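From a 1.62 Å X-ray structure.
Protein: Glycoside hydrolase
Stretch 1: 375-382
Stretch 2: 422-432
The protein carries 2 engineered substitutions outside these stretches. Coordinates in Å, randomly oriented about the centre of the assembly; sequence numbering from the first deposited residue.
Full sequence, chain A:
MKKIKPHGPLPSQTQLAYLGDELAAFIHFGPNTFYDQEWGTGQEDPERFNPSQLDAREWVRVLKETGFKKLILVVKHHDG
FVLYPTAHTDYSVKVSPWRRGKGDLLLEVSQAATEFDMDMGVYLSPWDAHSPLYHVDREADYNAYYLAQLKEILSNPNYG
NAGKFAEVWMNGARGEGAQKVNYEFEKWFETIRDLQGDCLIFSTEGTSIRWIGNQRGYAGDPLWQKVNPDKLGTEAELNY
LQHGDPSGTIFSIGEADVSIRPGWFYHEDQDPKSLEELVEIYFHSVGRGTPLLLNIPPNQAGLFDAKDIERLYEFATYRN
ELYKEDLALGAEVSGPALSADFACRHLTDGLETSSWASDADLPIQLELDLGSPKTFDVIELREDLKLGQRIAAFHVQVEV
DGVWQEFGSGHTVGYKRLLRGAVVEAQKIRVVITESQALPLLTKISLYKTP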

# COMPACT_ATOMS: atom_id res chain seq x y z
N THR A 375 -11.29 -22.94 0.08
CA THR A 375 -11.62 -21.56 -0.22
C THR A 375 -10.92 -20.65 0.80
O THR A 375 -11.14 -20.79 2.00
CB THR A 375 -13.13 -21.33 -0.16
OG1 THR A 375 -13.63 -22.22 -1.16
CG2 THR A 375 -13.55 -19.92 -0.50
N PHE A 376 -10.10 -19.74 0.27
CA PHE A 376 -9.26 -18.90 1.11
C PHE A 376 -9.06 -17.53 0.46
O PHE A 376 -9.34 -17.34 -0.73
CB PHE A 376 -7.93 -19.61 1.40
CG PHE A 376 -7.18 -20.00 0.15
CD1 PHE A 376 -6.33 -19.10 -0.48
CD2 PHE A 376 -7.33 -21.26 -0.40
CE1 PHE A 376 -5.65 -19.45 -1.63
CE2 PHE A 376 -6.65 -21.62 -1.56
CZ PHE A 376 -5.81 -20.71 -2.17
N ASP A 377 -8.59 -16.56 1.25
CA ASP A 377 -8.29 -15.23 0.74
C ASP A 377 -7.11 -14.62 1.50
O ASP A 377 -6.85 -13.43 1.32
CB ASP A 377 -9.50 -14.28 0.78
CG ASP A 377 -10.14 -14.09 2.15
OD1 ASP A 377 -9.75 -14.78 3.13
OD2 ASP A 377 -11.10 -13.31 2.21
N VAL A 378 -6.44 -15.42 2.33
CA VAL A 378 -5.26 -14.94 3.05
C VAL A 378 -4.17 -16.00 3.01
O VAL A 378 -4.40 -17.16 3.36
CB VAL A 378 -5.54 -14.57 4.51
CG1 VAL A 378 -4.28 -13.96 5.15
CG2 VAL A 378 -6.71 -13.61 4.64
N ILE A 379 -2.94 -15.59 2.67
CA ILE A 379 -1.78 -16.46 2.87
C ILE A 379 -0.88 -15.84 3.95
O ILE A 379 -0.75 -14.62 3.99
CB ILE A 379 -1.02 -16.74 1.55
CG1 ILE A 379 0.03 -17.85 1.74
CG2 ILE A 379 -0.42 -15.45 0.98
CD1 ILE A 379 0.69 -18.38 0.46
N GLU A 380 -0.34 -16.67 4.85
CA GLU A 380 0.63 -16.23 5.85
C GLU A 380 1.97 -16.92 5.59
O GLU A 380 2.04 -18.14 5.37
CB GLU A 380 0.13 -16.56 7.27
CG GLU A 380 1.19 -16.28 8.35
CD GLU A 380 0.75 -16.69 9.75
OE1 GLU A 380 -0.46 -16.65 10.01
OE2 GLU A 380 1.62 -17.04 10.57
N LEU A 381 3.07 -16.14 5.59
CA LEU A 381 4.43 -16.67 5.47
C LEU A 381 5.21 -16.15 6.68
O LEU A 381 4.95 -15.02 7.12
CB LEU A 381 5.06 -16.09 4.19
CG LEU A 381 4.32 -16.32 2.86
CD1 LEU A 381 5.08 -15.63 1.72
CD2 LEU A 381 4.16 -17.80 2.57
N ARG A 382 6.18 -16.92 7.17
CA ARG A 382 7.06 -16.43 8.24
C ARG A 382 8.51 -16.81 7.96
O ARG A 382 8.83 -17.95 7.58
CB ARG A 382 6.71 -17.06 9.60
CG ARG A 382 5.30 -16.74 10.09
CD ARG A 382 5.21 -17.05 11.58
NE ARG A 382 3.86 -16.89 12.07
CZ ARG A 382 3.56 -16.87 13.38
NH1 ARG A 382 4.54 -16.98 14.26
NH2 ARG A 382 2.31 -16.73 13.78
N ALA A 422 -8.13 -11.94 -3.66
CA ALA A 422 -9.52 -12.26 -3.93
C ALA A 422 -9.82 -13.66 -3.40
O ALA A 422 -8.98 -14.56 -3.48
CB ALA A 422 -9.76 -12.20 -5.41
N VAL A 423 -11.03 -13.84 -2.87
CA VAL A 423 -11.44 -15.15 -2.39
C VAL A 423 -11.40 -16.12 -3.57
O VAL A 423 -11.90 -15.78 -4.65
CB VAL A 423 -12.83 -15.07 -1.73
CG1 VAL A 423 -13.85 -14.43 -2.66
CG2 VAL A 423 -13.31 -16.44 -1.26
N VAL A 424 -10.78 -17.28 -3.38
CA VAL A 424 -10.54 -18.25 -4.44
C VAL A 424 -10.76 -19.65 -3.89
O VAL A 424 -10.51 -19.91 -2.71
CB VAL A 424 -9.14 -18.07 -5.09
CG1 VAL A 424 -8.00 -18.37 -4.13
CG2 VAL A 424 -8.99 -18.93 -6.33
N GLU A 425 -11.29 -20.54 -4.74
CA GLU A 425 -11.35 -21.96 -4.42
C GLU A 425 -10.27 -22.67 -5.24
O GLU A 425 -10.30 -22.60 -6.47
CB GLU A 425 -12.74 -22.54 -4.70
CG GLU A 425 -12.88 -23.99 -4.28
CD GLU A 425 -14.26 -24.61 -4.52
OE1 GLU A 425 -14.76 -24.49 -5.65
OE2 GLU A 425 -14.84 -25.17 -3.57
N ALA A 426 -9.31 -23.31 -4.55
CA ALA A 426 -8.15 -23.86 -5.22
C ALA A 426 -7.53 -24.97 -4.38
O ALA A 426 -7.73 -25.04 -3.16
CB ALA A 426 -7.15 -22.77 -5.55
N GLN A 427 -6.79 -25.84 -5.06
CA GLN A 427 -6.13 -26.95 -4.42
C GLN A 427 -4.61 -26.78 -4.50
O GLN A 427 -3.90 -27.34 -3.67
CB GLN A 427 -6.56 -28.25 -5.12
CG GLN A 427 -5.88 -29.48 -4.54
CD GLN A 427 -6.57 -30.75 -4.99
OE1 GLN A 427 -7.76 -30.75 -5.30
NE2 GLN A 427 -5.79 -31.81 -5.04
N LYS A 428 -4.14 -26.07 -5.55
CA LYS A 428 -2.70 -25.91 -5.73
C LYS A 428 -2.32 -24.43 -5.69
O LYS A 428 -2.96 -23.59 -6.31
CB LYS A 428 -2.24 -26.58 -7.02
CG LYS A 428 -2.52 -28.09 -7.04
CD LYS A 428 -1.95 -28.80 -8.24
CE LYS A 428 -2.32 -30.27 -8.27
NZ LYS A 428 -1.61 -30.96 -9.37
N ILE A 429 -1.25 -24.16 -4.92
CA ILE A 429 -0.75 -22.81 -4.70
C ILE A 429 0.75 -22.81 -4.92
O ILE A 429 1.42 -23.77 -4.54
CB ILE A 429 -1.10 -22.35 -3.26
CG1 ILE A 429 -2.61 -22.38 -2.97
CG2 ILE A 429 -0.51 -20.98 -2.96
CD1 ILE A 429 -3.09 -23.72 -2.41
N ARG A 430 1.32 -21.72 -5.49
CA ARG A 430 2.76 -21.59 -5.58
C ARG A 430 3.19 -20.34 -4.82
O ARG A 430 2.55 -19.29 -4.95
CB ARG A 430 3.26 -21.46 -7.02
CG ARG A 430 3.25 -22.79 -7.77
CD ARG A 430 3.30 -22.66 -9.27
NE ARG A 430 3.38 -24.03 -9.81
CZ ARG A 430 3.46 -24.33 -11.11
NH1 ARG A 430 3.51 -23.38 -12.03
NH2 ARG A 430 3.51 -25.60 -11.48
N VAL A 431 4.22 -20.51 -3.99
CA VAL A 431 4.91 -19.39 -3.37
C VAL A 431 6.26 -19.28 -4.07
O VAL A 431 7.07 -20.23 -4.08
CB VAL A 431 5.04 -19.58 -1.84
CG1 VAL A 431 5.90 -18.48 -1.20
CG2 VAL A 431 3.65 -19.54 -1.21
N VAL A 432 6.53 -18.10 -4.66
CA VAL A 432 7.74 -17.93 -5.44
C VAL A 432 8.56 -16.81 -4.82
O VAL A 432 8.12 -15.66 -4.81
CB VAL A 432 7.44 -17.65 -6.93
CG1 VAL A 432 8.72 -17.60 -7.75
CG2 VAL A 432 6.48 -18.67 -7.53
O HOH W 1 -13.68 -25.09 -1.06

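The two stretches meet first as a short antiparallel β ladder and then, past a corner in each chain, as two strands that face one another through apolar side chains alone. The ladder is held by a reciprocal pair of backbone hydrogen bonds between F376 and V424: F376 N donates to V424 O and V424 N donates to F376 O, each at 3.0 Å and nearly straight. Two CA-H...O contacts reinforce it, T375 CA lying 3.2 Å from V424 O and V423 CA 3.5 Å from F376 O.

T375 and E425 form the adjacent non-hydrogen-bonded pair, their CA atoms 4.2 Å apart, so their side chains share one face of the sheet. There a water links them, lying 2.9 Å from T375 OG1 and donating to E425 OE2 at 2.8 Å. The methyl T375 CG2 also packs against V423 CG2 at 3.6 Å.

F376 and V424 project from the other face, and the phenyl ring connects the ladder to the packing beyond. V424 CG1 sits over one face of the ring, 4.0 Å from its centroid in a CH-π contact, while A426 O lies near the ring plane at the edge, 3.9 Å from F376 CE2. The far end of the ring reaches the next strand, where F376 CZ approaches I429 CG1 to 3.7 Å.

Beyond the corners at D377 and Q427, the strand axes come no closer than 10.7 Å and cross at 41°, a spacing too wide for backbone pairing. Alternate side chains fill the gap: I379 and L381 point toward I429 and V431. I379 CD1 packs on V431 CG2 at 3.6 Å, and L381 CD1 lies 4.2 Å from V431 CG1. The intervening E380 is out of reach of stretch 2 and instead forms a salt bridge with R382, whose NE is 2.7 Å from E380 OE2.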